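Local coordinates for nucleoprotein (Rift Valley fever virus, PDB 3LYF) that encapsidates the viral genomic RNA, shielding it from nucleases, and oligomerises into the ribonucleoprotein that serves as template for transcription and replication, at residues D2-L7 with C116-V121; Q23-F28 with V179-L184; R36-L41 with S105-A110; A150-P155 with N207-E212. All coordinates share one frame; numbering follows the deposited sequence.

Contact 1: D2-L7 with C116-V121; sequences DNYQEL and CQALVV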
loop_
_atom_site.group_PDB
_atom_site.type_symbol
_atom_site.label_atom_id
_atom_site.label_comp_id
_atom_site.label_asym_id
_atom_site.label_seq_id
_atom_site.Cartn_x
_atom_site.Cartn_y
_atom_site.Cartn_z
ATOM N N ASP A 2 3.032 8.758 -3.955
ATOM C CA ASP A 2 2.195 9.751 -3.292
ATOM C C ASP A 2 2.999 10.439 -2.173
ATOM O O ASP A 2 3.815 9.813 -1.501
ATOM C CB ASP A 2 0.942 9.071 -2.758
ATOM C CG ASP A 2 -0.078 10.054 -2.243
ATOM O OD1 ASP A 2 -1.110 10.255 -2.910
ATOM O OD2 ASP A 2 0.155 10.632 -1.177
ATOM N N ASN A 3 2.786 11.739 -1.973
ATOM C CA ASN A 3 3.596 12.466 -0.984
ATOM C C ASN A 3 3.400 11.929 0.437
ATOM O O ASN A 3 4.327 11.990 1.257
ATOM C CB ASN A 3 3.339 13.963 -1.062
ATOM C CG ASN A 3 4.146 14.737 -0.059
ATOM O OD1 ASN A 3 3.591 15.319 0.849
ATOM N ND2 ASN A 3 5.461 14.718 -0.200
ATOM N N TYR A 4 2.240 11.340 0.718
ATOM C CA TYR A 4 2.061 10.672 2.005
ATOM C C TYR A 4 3.103 9.564 2.217
ATOM O O TYR A 4 3.646 9.379 3.318
ATOM C CB TYR A 4 0.671 10.088 2.111
ATOM C CG TYR A 4 -0.391 11.074 2.595
ATOM C CD1 TYR A 4 -0.327 11.607 3.880
ATOM C CD2 TYR A 4 -1.481 11.424 1.789
ATOM C CE1 TYR A 4 -1.292 12.499 4.344
ATOM C CE2 TYR A 4 -2.495 12.301 2.277
ATOM C CZ TYR A 4 -2.362 12.844 3.548
ATOM O OH TYR A 4 -3.302 13.714 4.049
ATOM N N GLN A 5 3.361 8.801 1.161
ATOM C CA GLN A 5 4.332 7.760 1.263
ATOM C C GLN A 5 5.750 8.341 1.339
ATOM O O GLN A 5 6.580 7.803 2.084
ATOM C CB GLN A 5 4.250 6.775 0.094
ATOM C CG GLN A 5 5.309 5.697 0.307
ATOM C CD GLN A 5 4.840 4.319 0.012
ATOM O OE1 GLN A 5 3.942 3.821 0.663
ATOM N NE2 GLN A 5 5.439 3.699 -0.980
ATOM N N GLU A 6 6.021 9.427 0.601
ATOM C CA GLU A 6 7.341 10.083 0.645
ATOM C C GLU A 6 7.657 10.532 2.045
ATOM O O GLU A 6 8.773 10.425 2.502
ATOM C CB GLU A 6 7.438 11.303 -0.272
ATOM C CG GLU A 6 7.191 11.030 -1.735
ATOM C CD GLU A 6 7.453 12.239 -2.584
ATOM O OE1 GLU A 6 6.978 13.329 -2.204
ATOM O OE2 GLU A 6 8.116 12.105 -3.639
ATOM N N LEU A 7 6.629 11.001 2.748
ATOM C CA LEU A 7 6.769 11.403 4.118
ATOM C C LEU A 7 6.955 10.192 5.018
ATOM O O LEU A 7 7.719 10.241 5.969
ATOM C CB LEU A 7 5.568 12.229 4.530
ATOM C CG LEU A 7 5.443 13.620 3.873
ATOM C CD1 LEU A 7 4.070 14.242 4.204
ATOM C CD2 LEU A 7 6.587 14.543 4.348
ATOM N N CYS A 116 -8.187 9.843 7.115
ATOM C CA CYS A 116 -8.770 8.635 6.595
ATOM C C CYS A 116 -8.475 8.506 5.120
ATOM O O CYS A 116 -8.248 7.400 4.654
ATOM C CB CYS A 116 -10.280 8.567 6.886
ATOM S SG CYS A 116 -10.633 8.377 8.594
ATOM N N GLN A 117 -8.434 9.617 4.377
ATOM C CA GLN A 117 -8.025 9.549 2.977
ATOM C C GLN A 117 -6.561 9.113 2.825
ATOM O O GLN A 117 -6.235 8.361 1.897
ATOM C CB GLN A 117 -8.311 10.889 2.252
ATOM C CG GLN A 117 -8.014 10.911 0.765
ATOM C CD GLN A 117 -8.637 9.748 -0.025
ATOM O OE1 GLN A 117 -9.822 9.425 0.122
ATOM N NE2 GLN A 117 -7.820 9.111 -0.873
ATOM N N ALA A 118 -5.694 9.486 3.770
ATOM C CA ALA A 118 -4.305 9.024 3.743
ATOM C C ALA A 118 -4.144 7.501 3.922
ATOM O O ALA A 118 -3.131 6.921 3.482
ATOM C CB ALA A 118 -3.474 9.752 4.814
ATOM N N LEU A 119 -5.131 6.872 4.556
ATOM C CA LEU A 119 -5.058 5.464 4.872
ATOM C C LEU A 119 -5.052 4.590 3.628
ATOM O O LEU A 119 -4.532 3.472 3.689
ATOM C CB LEU A 119 -6.189 5.028 5.787
ATOM C CG LEU A 119 -6.285 5.608 7.181
ATOM C CD1 LEU A 119 -7.608 5.170 7.721
ATOM C CD2 LEU A 119 -5.136 5.098 8.083
ATOM N N VAL A 120 -5.597 5.116 2.524
ATOM C CA VAL A 120 -5.555 4.466 1.211
ATOM C C VAL A 120 -4.091 4.289 0.763
ATOM O O VAL A 120 -3.704 3.227 0.268
ATOM C CB VAL A 120 -6.372 5.284 0.162
ATOM C CG1 VAL A 120 -6.163 4.766 -1.280
ATOM C CG2 VAL A 120 -7.856 5.202 0.478
ATOM N N VAL A 121 -3.253 5.289 0.984
ATOM C CA VAL A 121 -1.828 5.169 0.593
ATOM C C VAL A 121 -0.932 4.512 1.661
ATOM O O VAL A 121 0.064 3.826 1.327
ATOM C CB VAL A 121 -1.249 6.567 0.180
ATOM C CG1 VAL A 121 0.307 6.565 0.094
ATOM C CG2 VAL A 121 -1.862 6.980 -1.139
#

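Contact 2: Q23-F28 with V179-L184; sequences QWVREF and VINPNL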
loop_
_atom_site.group_PDB
_atom_site.type_symbol
_atom_site.label_atom_id
_atom_site.label_comp_id
_atom_site.label_asym_id
_atom_site.label_seq_id
_atom_site.Cartn_x
_atom_site.Cartn_y
_atom_site.Cartn_z
ATOM N N GLN A 23 4.605 3.692 22.050
ATOM C CA GLN A 23 4.059 4.614 21.039
ATOM C C GLN A 23 2.535 4.514 20.814
ATOM O O GLN A 23 1.908 5.484 20.387
ATOM C CB GLN A 23 4.764 4.387 19.714
ATOM C CG GLN A 23 6.188 4.889 19.657
ATOM C CD GLN A 23 6.330 6.409 19.620
ATOM O OE1 GLN A 23 5.352 7.139 19.716
ATOM N NE2 GLN A 23 7.573 6.890 19.463
ATOM N N TRP A 24 1.942 3.358 21.083
ATOM C CA TRP A 24 0.541 3.123 20.716
ATOM C C TRP A 24 -0.374 2.735 21.847
ATOM O O TRP A 24 -1.587 2.748 21.669
ATOM C CB TRP A 24 0.459 1.978 19.716
ATOM C CG TRP A 24 1.444 2.082 18.633
ATOM C CD1 TRP A 24 2.672 1.514 18.590
ATOM C CD2 TRP A 24 1.299 2.827 17.429
ATOM N NE1 TRP A 24 3.302 1.845 17.421
ATOM C CE2 TRP A 24 2.476 2.657 16.691
ATOM C CE3 TRP A 24 0.278 3.617 16.899
ATOM C CZ2 TRP A 24 2.670 3.260 15.459
ATOM C CZ3 TRP A 24 0.467 4.204 15.674
ATOM C CH2 TRP A 24 1.646 4.020 14.967
ATOM N N VAL A 25 0.189 2.316 22.979
ATOM C CA VAL A 25 -0.602 1.615 23.978
ATOM C C VAL A 25 -1.770 2.473 24.505
ATOM O O VAL A 25 -2.828 1.927 24.858
ATOM C CB VAL A 25 0.275 1.011 25.138
ATOM C CG1 VAL A 25 0.967 2.114 25.986
ATOM C CG2 VAL A 25 -0.575 0.084 26.004
ATOM N N ARG A 26 -1.608 3.800 24.493
ATOM C CA ARG A 26 -2.626 4.709 25.050
ATOM C C ARG A 26 -3.703 5.191 24.050
ATOM O O ARG A 26 -4.442 6.136 24.332
ATOM C CB ARG A 26 -1.924 5.922 25.649
ATOM C CG ARG A 26 -0.984 5.598 26.799
ATOM C CD ARG A 26 -0.120 6.824 27.148
ATOM N NE ARG A 26 0.614 6.643 28.404
ATOM C CZ ARG A 26 1.338 7.587 29.010
ATOM N NH1 ARG A 26 1.457 8.809 28.482
ATOM N NH2 ARG A 26 1.955 7.302 30.159
ATOM N N GLU A 27 -3.816 4.539 22.906
ATOM C CA GLU A 27 -4.626 5.071 21.812
ATOM C C GLU A 27 -6.098 5.297 22.192
ATOM O O GLU A 27 -6.715 6.269 21.744
ATOM C CB GLU A 27 -4.515 4.176 20.578
ATOM C CG GLU A 27 -5.541 4.464 19.488
ATOM C CD GLU A 27 -5.371 5.820 18.797
ATOM O OE1 GLU A 27 -4.371 5.985 18.053
ATOM O OE2 GLU A 27 -6.274 6.692 18.965
ATOM N N PHE A 28 -6.658 4.408 23.007
ATOM C CA PHE A 28 -8.057 4.539 23.417
ATOM C C PHE A 28 -8.208 5.094 24.833
ATOM O O PHE A 28 -9.270 4.951 25.438
ATOM C CB PHE A 28 -8.779 3.200 23.247
ATOM C CG PHE A 28 -8.686 2.652 21.845
ATOM C CD1 PHE A 28 -9.557 3.104 20.847
ATOM C CD2 PHE A 28 -7.706 1.714 21.511
ATOM C CE1 PHE A 28 -9.473 2.618 19.568
ATOM C CE2 PHE A 28 -7.619 1.223 20.229
ATOM C CZ PHE A 28 -8.500 1.675 19.248
ATOM N N VAL A 179 -3.318 -5.493 18.880
ATOM C CA VAL A 179 -1.933 -5.258 18.469
ATOM C C VAL A 179 -1.278 -4.182 19.340
ATOM O O VAL A 179 -0.162 -4.364 19.857
ATOM C CB VAL A 179 -1.829 -4.844 16.980
ATOM C CG1 VAL A 179 -0.404 -4.376 16.659
ATOM C CG2 VAL A 179 -2.220 -6.003 16.076
ATOM N N ILE A 180 -1.968 -3.060 19.505
ATOM C CA ILE A 180 -1.410 -1.944 20.247
ATOM C C ILE A 180 -1.369 -2.225 21.745
ATOM O O ILE A 180 -0.411 -1.823 22.409
ATOM C CB ILE A 180 -2.126 -0.595 19.942
ATOM C CG1 ILE A 180 -3.600 -0.614 20.374
ATOM C CG2 ILE A 180 -1.993 -0.270 18.472
ATOM C CD1 ILE A 180 -3.886 0.062 21.698
ATOM N N ASN A 181 -2.379 -2.938 22.258
ATOM C CA ASN A 181 -2.461 -3.273 23.681
ATOM C C ASN A 181 -2.392 -4.784 23.973
ATOM O O ASN A 181 -3.428 -5.451 24.010
ATOM C CB ASN A 181 -3.742 -2.692 24.298
ATOM C CG ASN A 181 -3.711 -2.714 25.823
ATOM O OD1 ASN A 181 -2.718 -3.134 26.416
ATOM N ND2 ASN A 181 -4.789 -2.262 26.458
ATOM N N PRO A 182 -1.172 -5.316 24.210
ATOM C CA PRO A 182 -0.941 -6.740 24.526
ATOM C C PRO A 182 -1.751 -7.297 25.707
ATOM O O PRO A 182 -1.954 -8.516 25.800
ATOM C CB PRO A 182 0.556 -6.789 24.842
ATOM C CG PRO A 182 1.144 -5.677 24.065
ATOM C CD PRO A 182 0.104 -4.585 24.061
ATOM N N ASN A 183 -2.217 -6.417 26.592
ATOM C CA ASN A 183 -3.101 -6.839 27.673
ATOM C C ASN A 183 -4.453 -7.357 27.174
ATOM O O ASN A 183 -5.151 -8.056 27.917
ATOM C CB ASN A 183 -3.336 -5.698 28.666
ATOM C CG ASN A 183 -2.051 -5.049 29.121
ATOM O OD1 ASN A 183 -1.261 -5.647 29.861
ATOM N ND2 ASN A 183 -1.831 -3.812 28.686
ATOM N N LEU A 184 -4.830 -7.015 25.937
ATOM C CA LEU A 184 -6.123 -7.427 25.366
ATOM C C LEU A 184 -6.007 -8.577 24.352
ATOM O O LEU A 184 -7.017 -9.062 23.844
ATOM C CB LEU A 184 -6.806 -6.222 24.698
ATOM C CG LEU A 184 -6.777 -4.888 25.456
ATOM C CD1 LEU A 184 -7.423 -3.766 24.623
ATOM C CD2 LEU A 184 -7.454 -5.006 26.800
#

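Contact 3: R36-L41 with S105-A110; sequences RRVIEL and SRVAAA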
loop_
_atom_site.group_PDB
_atom_site.type_symbol
_atom_site.label_atom_id
_atom_site.label_comp_id
_atom_site.label_asym_id
_atom_site.label_seq_id
_atom_site.Cartn_x
_atom_site.Cartn_y
_atom_site.Cartn_z
ATOM N N ARG A 36 -12.101 21.797 17.196
ATOM C CA ARG A 36 -12.049 23.210 16.740
ATOM C C ARG A 36 -10.840 23.922 17.340
ATOM O O ARG A 36 -10.194 24.778 16.707
ATOM C CB ARG A 36 -13.332 23.942 17.158
ATOM C CG ARG A 36 -14.569 23.405 16.458
ATOM C CD ARG A 36 -15.865 24.012 16.956
ATOM N NE ARG A 36 -16.941 23.800 15.980
ATOM C CZ ARG A 36 -17.804 22.781 15.987
ATOM N NH1 ARG A 36 -17.729 21.832 16.914
ATOM N NH2 ARG A 36 -18.750 22.711 15.049
ATOM N N ARG A 37 -10.545 23.578 18.581
ATOM C CA ARG A 37 -9.425 24.228 19.270
ATOM C C ARG A 37 -8.088 23.767 18.662
ATOM O O ARG A 37 -7.173 24.546 18.481
ATOM C CB ARG A 37 -9.533 23.963 20.759
ATOM C CG ARG A 37 -8.650 24.840 21.630
ATOM C CD ARG A 37 -8.773 26.333 21.423
ATOM N NE ARG A 37 -7.684 26.973 22.157
ATOM C CZ ARG A 37 -6.920 27.968 21.719
ATOM N NH1 ARG A 37 -7.098 28.541 20.532
ATOM N NH2 ARG A 37 -5.960 28.402 22.495
ATOM N N VAL A 38 -8.008 22.492 18.288
ATOM C CA VAL A 38 -6.833 21.975 17.622
ATOM C C VAL A 38 -6.555 22.763 16.372
ATOM O O VAL A 38 -5.425 23.200 16.143
ATOM C CB VAL A 38 -6.955 20.445 17.378
ATOM C CG1 VAL A 38 -5.822 19.905 16.434
ATOM C CG2 VAL A 38 -6.826 19.744 18.750
ATOM N N ILE A 39 -7.581 22.971 15.566
ATOM C CA ILE A 39 -7.407 23.693 14.321
ATOM C C ILE A 39 -6.984 25.141 14.572
ATOM O O ILE A 39 -6.091 25.651 13.913
ATOM C CB ILE A 39 -8.709 23.675 13.483
ATOM C CG1 ILE A 39 -9.156 22.239 13.166
ATOM C CG2 ILE A 39 -8.565 24.519 12.226
ATOM C CD1 ILE A 39 -8.095 21.376 12.544
ATOM N N GLU A 40 -7.593 25.791 15.562
ATOM C CA GLU A 40 -7.162 27.147 15.908
ATOM C C GLU A 40 -5.695 27.197 16.279
ATOM O O GLU A 40 -4.976 28.083 15.828
ATOM C CB GLU A 40 -7.955 27.701 17.089
ATOM C CG GLU A 40 -9.354 28.069 16.770
ATOM C CD GLU A 40 -10.152 28.407 18.025
ATOM O OE1 GLU A 40 -9.539 28.576 19.130
ATOM O OE2 GLU A 40 -11.386 28.474 17.881
ATOM N N LEU A 41 -5.251 26.267 17.127
ATOM C CA LEU A 41 -3.833 26.235 17.536
ATOM C C LEU A 41 -2.861 25.952 16.378
ATOM O O LEU A 41 -1.780 26.572 16.237
ATOM C CB LEU A 41 -3.645 25.222 18.663
ATOM C CG LEU A 41 -4.320 25.597 19.972
ATOM C CD1 LEU A 41 -4.301 24.408 20.891
ATOM C CD2 LEU A 41 -3.562 26.811 20.611
ATOM N N SER A 105 -1.974 12.613 17.882
ATOM C CA SER A 105 -3.298 11.991 17.797
ATOM C C SER A 105 -4.460 13.006 17.718
ATOM O O SER A 105 -5.427 12.831 16.940
ATOM C CB SER A 105 -3.519 10.957 18.927
ATOM O OG SER A 105 -3.961 11.556 20.147
ATOM N N ARG A 106 -4.369 14.093 18.493
ATOM C CA ARG A 106 -5.378 15.158 18.386
ATOM C C ARG A 106 -5.407 15.809 17.015
ATOM O O ARG A 106 -6.474 16.071 16.475
ATOM C CB ARG A 106 -5.152 16.221 19.463
ATOM C CG ARG A 106 -5.478 15.738 20.809
ATOM C CD ARG A 106 -5.193 16.782 21.885
ATOM N NE ARG A 106 -5.443 16.188 23.204
ATOM C CZ ARG A 106 -5.418 16.853 24.364
ATOM N NH1 ARG A 106 -5.159 18.151 24.398
ATOM N NH2 ARG A 106 -5.652 16.207 25.499
ATOM N N VAL A 107 -4.237 16.044 16.424
ATOM C CA VAL A 107 -4.172 16.570 15.082
ATOM C C VAL A 107 -4.825 15.625 14.061
ATOM O O VAL A 107 -5.619 16.082 13.223
ATOM C CB VAL A 107 -2.719 16.906 14.656
ATOM C CG1 VAL A 107 -2.685 17.294 13.166
ATOM C CG2 VAL A 107 -2.177 18.075 15.559
ATOM N N ALA A 108 -4.490 14.338 14.141
ATOM C CA ALA A 108 -5.047 13.323 13.238
ATOM C C ALA A 108 -6.575 13.275 13.371
ATOM O O ALA A 108 -7.324 13.145 12.394
ATOM C CB ALA A 108 -4.419 11.905 13.548
ATOM N N ALA A 109 -7.042 13.385 14.588
ATOM C CA ALA A 109 -8.467 13.293 14.870
ATOM C C ALA A 109 -9.236 14.529 14.426
ATOM O O ALA A 109 -10.354 14.406 13.927
ATOM C CB ALA A 109 -8.695 13.024 16.367
ATOM N N ALA A 110 -8.654 15.718 14.586
ATOM C CA ALA A 110 -9.310 16.970 14.130
ATOM C C ALA A 110 -9.365 17.090 12.606
ATOM O O ALA A 110 -10.183 17.821 12.059
ATOM C CB ALA A 110 -8.572 18.190 14.709
#

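Contact 4: A150-P155 with N207-E212; sequences AGMVDP and NFISHE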
loop_
_atom_site.group_PDB
_atom_site.type_symbol
_atom_site.label_atom_id
_atom_site.label_comp_id
_atom_site.label_asym_id
_atom_site.label_seq_id
_atom_site.Cartn_x
_atom_site.Cartn_y
_atom_site.Cartn_z
ATOM N N ALA A 150 -14.304 7.193 13.171
ATOM C CA ALA A 150 -15.610 7.394 13.885
ATOM C C ALA A 150 -16.120 8.824 13.773
ATOM O O ALA A 150 -17.323 9.077 13.820
ATOM C CB ALA A 150 -15.505 6.989 15.365
ATOM N N GLY A 151 -15.219 9.769 13.620
ATOM C CA GLY A 151 -15.607 11.161 13.460
ATOM C C GLY A 151 -16.151 11.441 12.073
ATOM O O GLY A 151 -16.567 12.574 11.813
ATOM N N MET A 152 -16.118 10.450 11.164
ATOM C CA MET A 152 -16.658 10.622 9.800
ATOM C C MET A 152 -18.011 9.975 9.638
ATOM O O MET A 152 -18.631 10.084 8.571
ATOM C CB MET A 152 -15.752 9.947 8.767
ATOM C CG MET A 152 -14.414 10.568 8.569
ATOM S SD MET A 152 -14.466 12.080 7.641
ATOM C CE MET A 152 -14.720 13.308 8.916
ATOM N N VAL A 153 -18.449 9.270 10.684
ATOM C CA VAL A 153 -19.690 8.535 10.657
ATOM C C VAL A 153 -20.852 9.497 10.939
ATOM O O VAL A 153 -20.854 10.148 11.968
ATOM C CB VAL A 153 -19.705 7.436 11.739
ATOM C CG1 VAL A 153 -21.019 6.675 11.712
ATOM C CG2 VAL A 153 -18.518 6.480 11.568
ATOM N N ASP A 154 -21.804 9.572 10.009
ATOM C CA ASP A 154 -23.025 10.323 10.145
ATOM C C ASP A 154 -24.057 9.503 10.929
ATOM O O ASP A 154 -24.596 8.512 10.416
ATOM C CB ASP A 154 -23.563 10.641 8.733
ATOM C CG ASP A 154 -24.884 11.395 8.735
ATOM O OD1 ASP A 154 -25.373 11.736 9.821
ATOM O OD2 ASP A 154 -25.446 11.625 7.621
ATOM N N PRO A 155 -24.371 9.931 12.171
ATOM C CA PRO A 155 -25.316 9.153 12.982
ATOM C C PRO A 155 -26.788 9.191 12.518
ATOM O O PRO A 155 -27.626 8.437 13.032
ATOM C CB PRO A 155 -25.128 9.757 14.369
ATOM C CG PRO A 155 -24.829 11.157 14.081
ATOM C CD PRO A 155 -23.893 11.117 12.908
ATOM N N ASN A 207 -20.190 17.197 17.900
ATOM C CA ASN A 207 -20.698 18.268 17.033
ATOM C C ASN A 207 -19.671 18.753 16.017
ATOM O O ASN A 207 -19.901 19.760 15.351
ATOM C CB ASN A 207 -21.317 19.432 17.866
ATOM C CG ASN A 207 -20.287 20.210 18.692
ATOM O OD1 ASN A 207 -19.097 20.258 18.346
ATOM N ND2 ASN A 207 -20.756 20.865 19.777
ATOM N N PHE A 208 -18.566 18.012 15.842
ATOM C CA PHE A 208 -17.510 18.426 14.920
ATOM C C PHE A 208 -17.673 17.738 13.568
ATOM O O PHE A 208 -17.587 16.488 13.499
ATOM C CB PHE A 208 -16.126 18.109 15.492
ATOM C CG PHE A 208 -15.015 18.624 14.650
ATOM C CD1 PHE A 208 -14.872 19.977 14.436
ATOM C CD2 PHE A 208 -14.118 17.749 14.034
ATOM C CE1 PHE A 208 -13.846 20.471 13.670
ATOM C CE2 PHE A 208 -13.106 18.235 13.259
ATOM C CZ PHE A 208 -12.973 19.604 13.063
ATOM N N ILE A 209 -17.876 18.573 12.534
ATOM C CA ILE A 209 -18.245 18.187 11.170
ATOM C C ILE A 209 -19.700 17.716 11.094
ATOM O O ILE A 209 -20.071 16.723 11.710
ATOM C CB ILE A 209 -17.289 17.141 10.526
ATOM C CG1 ILE A 209 -15.818 17.580 10.688
ATOM C CG2 ILE A 209 -17.672 16.934 9.072
ATOM C CD1 ILE A 209 -14.846 16.597 10.098
ATOM N N SER A 210 -20.500 18.445 10.317
ATOM C CA SER A 210 -21.950 18.247 10.247
ATOM C C SER A 210 -22.314 16.885 9.691
ATOM O O SER A 210 -21.514 16.279 8.981
ATOM C CB SER A 210 -22.587 19.280 9.321
ATOM O OG SER A 210 -22.285 19.047 7.938
ATOM N N HIS A 211 -23.545 16.459 9.965
ATOM C CA HIS A 211 -24.120 15.274 9.352
ATOM C C HIS A 211 -23.905 15.227 7.852
ATOM O O HIS A 211 -23.461 14.205 7.302
ATOM C CB HIS A 211 -25.631 15.224 9.597
ATOM C CG HIS A 211 -26.016 14.987 11.014
ATOM N ND1 HIS A 211 -27.317 15.140 11.458
ATOM C CD2 HIS A 211 -25.286 14.612 12.095
ATOM C CE1 HIS A 211 -27.366 14.852 12.746
ATOM N NE2 HIS A 211 -26.151 14.526 13.155
ATOM N N GLU A 212 -24.251 16.335 7.194
ATOM C CA GLU A 212 -24.125 16.447 5.744
ATOM C C GLU A 212 -22.685 16.301 5.257
ATOM O O GLU A 212 -22.422 15.536 4.335
ATOM C CB GLU A 212 -24.648 17.792 5.242
ATOM C CG GLU A 212 -24.786 17.856 3.704
ATOM C CD GLU A 212 -25.096 19.239 3.213
ATOM O OE1 GLU A 212 -24.311 20.169 3.536
ATOM O OE2 GLU A 212 -26.112 19.398 2.493
HETATM O O HOH W 1 -15.418 14.858 13.149
#

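Contact 1: D2-L7 with C116-V121
Tyr4 lays one face of its phenol ring over the methyl group of Ala118, a CH-pi contact in which Ala118 CB stands 3.5 Å from the ring centroid and only 12° off its normal. Tyr4 CG lies anti to the carbonyl carbon (chi1 -85°), which, with chi2, presents the ring's face to Ala118. A small residue suits position 118, since its lone methyl lets the aromatic plane settle close to the helix backbone.

Van der Waals packing gathers on Val121. Val121 CG1 meets Tyr4 CB at 4.1 Å, Gln5 CB at 3.9 Å and Asp2 CB at 3.8 Å, while Val121 CG2 rests against the carboxylate end of Asp2, 3.7 Å from Asp2 CG.

Polar bonding stays within each partner or leads elsewhere. Asp2 is the N-cap of its helix: Asp2 OD2 accepts from Tyr4 N at 2.9 Å through its anti lone pair, an acceptor well placed for a backbone N-H at a helix start. The amide oxygen of Gln5 accepts from Trp125 NE1 of the same chain, a residue important for dimerization.

The two helical segments cross at -76° with axes 9.7 Å apart. Helix 50-63 flanks them, bringing Val59 and the cation-pi partner Lys55 to Tyr4 and Leu62 to Leu119, while Glu124 of the second subunit packs on Val121.

Contact 2: Q23-F28 with V179-L184
The Phe28 ring receives Ile180 at its edge, near the ring plane, with Ile180 CD1 4.2 Å from Phe28 CD2; one face of the ring is covered by Glu27 CG, centred above it. The Trp24 indole has Gln23 CB over one face, offset toward the rim, and meets Ile180 obliquely. Its main touch comes from the root of the side chain, where Trp24 CB lies 3.6 Å from Ile180 CG2.

Ile180 is therefore the centre of the contact, held between two aromatic residues. Its CG1 sits between the backbone N and the carbonyl carbon (chi1 64°), a setting that sends CG2 toward Trp24 and leaves the CG1 branch to carry CD1 toward Phe28. The same CD1 reaches Trp24 O, 3.5 Å away. A branched aliphatic residue suits this place because each arm can fill a different site. Trp24 O also accepts from Glu27 N in the type I turn from Trp24 to Glu27, which folds the chain around the isoleucine.

Beyond it, Val25 CG2 touches Asn181 OD1 at 3.9 Å. Asn181, the first residue to leave helical geometry after helix 159-180, turns its amide oxygen toward the following Asn183.

Phe28 is also packed by Leu173 and Ser177 of helix 159-180 and by Phe196 of helix 189-204. The contact joins the turn after helix 21-24, in a region probably essential for oligomerization, to the C-terminal end of helix 159-180. Across the segments the union is mainly apolar and rests on shape, and it leaves Ile180 O buried without a polar partner.

Contact 3: R36-L41 with S105-A110
Val38 pushes its CG1 methyl into a site on helix 104-110 bordered by Arg106, Val107 and Ala110. The nearest of these is Ala110, whose CB lies 3.7 Å from Val38 CG1; Val107 CG2 approaches the same methyl at 4.2 Å, and Arg106 O flanks it. The other branch, Val38 CG2, meets the base of the arginine, 4.0 Å from Arg106 CB. With CG1 anti to the backbone N (chi1 170°), that methyl faces the groove between the three residues and CG2 is left beside the arginine.

Ile39 adds a second touch, bringing its CD1 to 3.9 Å from Ala110 CB. Alanine suits position 110 because one methyl serves both residues and lets the two segments approach to 9.2 Å between their axes, at a signed crossing angle of -108°.

In the next shell, Phe33, which binds RNA, packs on both Val38 and Arg106, and Leu102 backs Val38. Arg106, itself an RNA-binding residue, runs extended away from the contact. Its guanidinium is held by the backbone oxygens of Pro97, Ser98 and Glu101 and by the side chains of Asn96 and Gln31.

The chemistry thus divides along the arginine: its CB belongs to an apolar helix junction, while its buried charge is met by a set of oxygens that probably holds the guanidinium in place near Phe33 and Arg99, which bind RNA.

Contact 4: A150-P155 with N207-E212
Met152 is bent at chi2 and chi3, folding its chain back so that CE, the methyl at its tip, meets Ile209. Met152 CE and Ile209 CD1 are 3.5 Å apart, tight for two carbons; the unbranched, flexible thioether chain suits such a return.

At the other end, Asp154 has CG anti to its own N (chi1 178°), which brings the carboxylate up to His211. Its OD1 lies 3.5 Å from His211 CB, and the carboxylate and imidazole planes are 25° apart. Asp154 OD2 also comes within 3.3 Å of His211 O, two acceptors without a bond between them. Pro155 extends this patch, its CG 3.7 Å from His211 NE2.

Near the methionine end, beside Gly151, a water bridges the two segments, donating to Gly151 O at 2.9 Å and to Phe208 O at 2.7 Å.

The carboxylate is satisfied elsewhere: OD2 forms a salt bridge with Arg215, and OD1 accepts from Ser156. Arg214 gathers the backbone oxygens of Val153, Phe208 and Ile209, tying both segments together. Oxygens that face one another here are thus joined through donors, by the water and Arg214, while the Arg215 salt bridge probably eases the approach of Asp154 OD2 to His211 O.

How the contacts relate
Contacts 1 and 3 are buried helix crossings, each built on a small alanine under a larger side chain; contacts 2 and 4 are only partly buried and involve turns and loops, where contact 2 rests on mainly apolar packing and contact 4 adds a bridging water. Helices 104-110 and 112-122 follow one another, so contacts 3 and 1 use consecutive elements, while contacts 2 and 4 lie on opposite sides of the chain's centre. Contacts 3 and 4 touch directly: Arg36 NH2 probably bonds to Asn207 O, and Phe208 packs on Ala110 O. Contact 1 alone is reached by the second subunit, whereas contact 3 contains Arg106, which binds RNA, and Ser105, which probably does.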